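Local coordinates for protein aminopentol aminotransferase (Sphingopyxis macrogoltabida, PDB 6HBS) that transfers the amino group of hydrolysed fumonisin B1 (aminopentol) to pyruvate, using pyridoxal 5'-phosphate as cofactor, in the degradation of the mycotoxin, at residues Ala323-Glu326 with Ala327-Gln330; Thr390-Leu393 with Glu394-Arg398. All coordinates share one frame; numbering follows the deposited sequence.

Interaction 1: residues Ala323-Glu326 with Ala327-Gln330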
loop_
_atom_site.group_PDB
_atom_site.type_symbol
_atom_site.label_atom_id
_atom_site.label_comp_id
_atom_site.label_asym_id
_atom_site.label_seq_id
_atom_site.Cartn_x
_atom_site.Cartn_y
_atom_site.Cartn_z
ATOM N N ALA A 323 -31.008 19.607 -1.803
ATOM C CA ALA A 323 -32.237 20.440 -1.945
ATOM C C ALA A 323 -32.848 20.268 -3.336
ATOM O O ALA A 323 -34.064 20.058 -3.474
ATOM C CB ALA A 323 -31.913 21.889 -1.692
ATOM N N GLY A 324 -31.996 20.348 -4.372
ATOM C CA GLY A 324 -32.443 20.178 -5.723
ATOM C C GLY A 324 -33.112 18.838 -5.964
ATOM O O GLY A 324 -34.166 18.757 -6.655
ATOM N N LEU A 325 -32.489 17.758 -5.460
ATOM C CA LEU A 325 -32.989 16.401 -5.689
ATOM C C LEU A 325 -34.284 16.174 -4.915
ATOM O O LEU A 325 -35.170 15.493 -5.394
ATOM C CB LEU A 325 -31.925 15.358 -5.312
ATOM C CG LEU A 325 -30.738 15.243 -6.279
ATOM C CD1 LEU A 325 -29.699 14.229 -5.780
ATOM C CD2 LEU A 325 -31.207 14.855 -7.662
ATOM N N GLU A 326 -34.407 16.788 -3.741
ATOM C CA GLU A 326 -35.626 16.688 -2.955
ATOM C C GLU A 326 -36.773 17.273 -3.794
ATOM O O GLU A 326 -37.839 16.613 -4.000
ATOM C CB GLU A 326 -35.404 17.393 -1.616
ATOM C CG GLU A 326 -36.670 17.628 -0.806
ATOM C CD GLU A 326 -37.372 16.357 -0.380
ATOM O OE1 GLU A 326 -38.648 16.338 -0.370
ATOM O OE2 GLU A 326 -36.655 15.371 -0.134
ATOM N N ALA A 327 -36.541 18.473 -4.330
ATOM C CA ALA A 327 -37.604 19.206 -5.097
ATOM C C ALA A 327 -37.968 18.386 -6.341
ATOM O O ALA A 327 -39.145 18.124 -6.617
ATOM C CB ALA A 327 -37.169 20.617 -5.429
ATOM N N GLN A 328 -36.961 17.872 -7.055
ATOM C CA GLN A 328 -37.237 17.099 -8.277
ATOM C C GLN A 328 -37.988 15.803 -7.984
ATOM O O GLN A 328 -38.846 15.431 -8.770
ATOM C CB GLN A 328 -35.949 16.735 -9.012
ATOM C CG GLN A 328 -35.329 17.904 -9.737
ATOM C CD GLN A 328 -34.020 17.530 -10.397
ATOM O OE1 GLN A 328 -33.564 16.380 -10.355
ATOM N NE2 GLN A 328 -33.449 18.503 -11.068
ATOM N N SER A 329 -37.646 15.128 -6.879
ATOM C CA SER A 329 -38.277 13.862 -6.479
ATOM C C SER A 329 -39.772 14.060 -6.184
ATOM O O SER A 329 -40.578 13.288 -6.637
ATOM C CB SER A 329 -37.574 13.210 -5.313
ATOM O OG SER A 329 -37.844 13.879 -4.092
ATOM N N GLN A 330 -40.123 15.102 -5.426
ATOM C CA GLN A 330 -41.526 15.437 -5.170
ATOM C C GLN A 330 -42.271 15.701 -6.494
ATOM O O GLN A 330 -43.386 15.214 -6.673
ATOM C CB GLN A 330 -41.605 16.613 -4.197
ATOM C CG GLN A 330 -41.407 16.209 -2.742
ATOM C CD GLN A 330 -42.132 17.127 -1.785
ATOM O OE1 GLN A 330 -43.359 17.293 -1.875
ATOM N NE2 GLN A 330 -41.394 17.717 -0.840
#
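Glu326 O accepts two hydrogen bonds at once, one from Ser329 OG at 2.7 Å and one from the main-chain Gln330 N at 3.1 Å. Both lie within the alpha-helix 310-332, whose i to i+4 ladder, to which the Gln330 bond belongs, also joins Ala323 O to Ala327 N, Gly324 O to Gln328 N and Leu325 O to Ser329 N; the hydroxyl bond spans only three residues. The two donors reach the carbonyl differently: Gln330 N approaches almost head-on, with a C=O...N angle of 162°, whereas the hydroxyl meets Glu326 O well off that axis and tilted from the carbonyl plane. Ser329 can do this because its chi1 of 74° places OG between its own N and carbonyl carbon, folded back over the preceding turn. This supplies a partner for the hydroxyl of a buried residue that also packs on Leu336 of strand 336-339. Replacing Ser329 with an alanine would remove the hydroxyl, and Glu326 O would probably be left with Gln330 N as its one donor within this turn. On the side facing helix 386-405, Leu325 CD2 lies 3.9 Å from Gln328 OE1, and the Gln328 amide is held by Leu393 and Thr396. A side-chain i to i+4 link runs along the exposed side: bent at chi2, Glu326 carries its carboxylate to Gln330, whose NE2 donates to Glu326 OE1 at 3.1 Å, the carboxylate and amide planes 69° apart.

Interaction 2: residues Thr390-Leu393 with Glu394-Arg398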
loop_
_atom_site.group_PDB
_atom_site.type_symbol
_atom_site.label_atom_id
_atom_site.label_comp_id
_atom_site.label_asym_id
_atom_site.label_seq_id
_atom_site.Cartn_x
_atom_site.Cartn_y
_atom_site.Cartn_z
ATOM N N THR A 390 -25.813 23.030 -11.026
ATOM C CA THR A 390 -26.928 23.372 -11.896
ATOM C C THR A 390 -27.031 22.365 -13.028
ATOM O O THR A 390 -28.130 21.855 -13.297
ATOM C CB THR A 390 -26.816 24.796 -12.453
ATOM O OG1 THR A 390 -26.792 25.675 -11.340
ATOM C CG2 THR A 390 -27.981 25.181 -13.327
ATOM N N GLU A 391 -25.900 22.068 -13.681
ATOM C CA GLU A 391 -25.885 21.141 -14.809
ATOM C C GLU A 391 -26.188 19.714 -14.329
ATOM O O GLU A 391 -26.805 18.918 -15.058
ATOM C CB GLU A 391 -24.543 21.205 -15.555
ATOM C CG GLU A 391 -24.464 22.361 -16.542
ATOM C CD GLU A 391 -25.645 22.456 -17.506
ATOM O OE1 GLU A 391 -25.867 21.503 -18.281
ATOM O OE2 GLU A 391 -26.385 23.455 -17.425
ATOM N N THR A 392 -25.760 19.379 -13.107
ATOM C CA THR A 392 -26.073 18.058 -12.568
ATOM C C THR A 392 -27.600 17.875 -12.527
ATOM O O THR A 392 -28.148 16.847 -12.914
ATOM C CB THR A 392 -25.412 17.898 -11.198
ATOM O OG1 THR A 392 -23.994 17.914 -11.410
ATOM C CG2 THR A 392 -25.860 16.643 -10.504
ATOM N N LEU A 393 -28.266 18.906 -12.019
ATOM C CA LEU A 393 -29.696 18.872 -11.734
ATOM C C LEU A 393 -30.504 18.867 -13.031
ATOM O O LEU A 393 -31.565 18.259 -13.054
ATOM C CB LEU A 393 -30.082 20.031 -10.812
ATOM C CG LEU A 393 -29.667 19.874 -9.351
ATOM C CD1 LEU A 393 -29.800 21.205 -8.620
ATOM C CD2 LEU A 393 -30.451 18.790 -8.619
ATOM N N GLU A 394 -29.964 19.405 -14.130
ATOM C CA GLU A 394 -30.603 19.219 -15.443
ATOM C C GLU A 394 -30.541 17.743 -15.855
ATOM O O GLU A 394 -31.498 17.199 -16.399
ATOM C CB GLU A 394 -29.946 20.064 -16.537
ATOM C CG GLU A 394 -29.731 21.520 -16.157
ATOM C CD GLU A 394 -30.581 22.572 -16.855
ATOM O OE1 GLU A 394 -30.074 23.709 -17.033
ATOM O OE2 GLU A 394 -31.753 22.269 -17.184
ATOM N N ALA A 395 -29.406 17.084 -15.578
ATOM C CA ALA A 395 -29.222 15.675 -15.923
ATOM C C ALA A 395 -30.134 14.788 -15.075
ATOM O O ALA A 395 -30.734 13.840 -15.583
ATOM C CB ALA A 395 -27.778 15.282 -15.739
ATOM N N THR A 396 -30.222 15.111 -13.785
ATOM C CA THR A 396 -30.994 14.295 -12.855
ATOM C C THR A 396 -32.490 14.433 -13.165
ATOM O O THR A 396 -33.255 13.487 -13.000
ATOM C CB THR A 396 -30.683 14.621 -11.394
ATOM O OG1 THR A 396 -30.928 15.988 -11.091
ATOM C CG2 THR A 396 -29.259 14.260 -11.028
ATOM N N ASP A 397 -32.887 15.611 -13.634
ATOM C CA ASP A 397 -34.288 15.866 -14.014
ATOM C C ASP A 397 -34.668 14.931 -15.159
ATOM O O ASP A 397 -35.681 14.216 -15.074
ATOM C CB ASP A 397 -34.506 17.329 -14.401
ATOM C CG ASP A 397 -35.990 17.636 -14.567
ATOM O OD1 ASP A 397 -36.692 17.703 -13.531
ATOM O OD2 ASP A 397 -36.439 17.708 -15.725
ATOM N N ARG A 398 -33.827 14.915 -16.211
ATOM C CA ARG A 398 -34.044 14.026 -17.345
ATOM C C ARG A 398 -34.024 12.557 -16.905
ATOM O O ARG A 398 -34.662 11.701 -17.527
ATOM C CB ARG A 398 -33.020 14.324 -18.446
ATOM C CG ARG A 398 -33.271 15.683 -19.087
ATOM C CD ARG A 398 -32.551 15.936 -20.393
ATOM N NE ARG A 398 -31.111 15.893 -20.229
ATOM C CZ ARG A 398 -30.365 16.887 -19.758
ATOM N NH1 ARG A 398 -30.923 18.063 -19.510
ATOM N NH2 ARG A 398 -29.073 16.688 -19.521
#
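Leu393 O takes the hydrogen bond of Asp397 N at 3.0 Å, and Gln328 NE2 of helix 310-332 donates to it as well. Thr396 OG1 is hydrogen-bonded to Gln328 OE1 and lies 3.1 Å from Leu393 O. With chi1 at 58°, Thr396 OG1 sits between its own backbone N and carbonyl carbon, facing the preceding turn, while Thr396 CG2 lies 4.2 Å from Thr392 CG2. The main-chain acceptors of Thr390, Glu391 and Thr392 are satisfied four residues on by Glu394, Ala395 and Thr396; the last of these bonds, Thr396 N to Thr392 O, is 2.8 Å long and lies in the carbonyl plane. Thr390 OG1 is bonded to Val386 O one turn earlier, Thr392 OG1 has Tyr58 OH and Asp388 O as partners, and Asp397 OD1 forms a salt bridge with Arg331. On the exposed side, two like charges come close, Glu391 OE2 and Glu394 OE1 being 3.7 Å apart, a proximity likely to be mildly unfavourable. The i to i+4 ladder is that of an alpha-helix, and buried Thr392, Ala395 and Thr396 against exposed Thr390, Glu391 and Glu394 mark helix 386-405 here as amphipathic.

Interactions 1 and 2 are short stretches, of about two turns each, of helices 310-332 and 386-405, with the centres of the contacts about 11 Å apart. Gln328 bridges the two through two probable hydrogen bonds, Gln328 NE2 to Leu393 O at 2.7 Å and Gln328 OE1 to Thr396 OG1 at 2.8 Å. Beside this polar pair, Leu325 CD2 packs 3.6 Å from Thr396 OG1, and the Asp397-Arg331 salt bridge is a further link between the helices. The centres of interactions 1 and 2 lie about 26 and 25 Å from the centre of the chain, away from the pyridoxal phosphate pocket and the magnesium site. Each is a local contact within its own helix, and the junction between them packs helix 310-332 on helix 386-405.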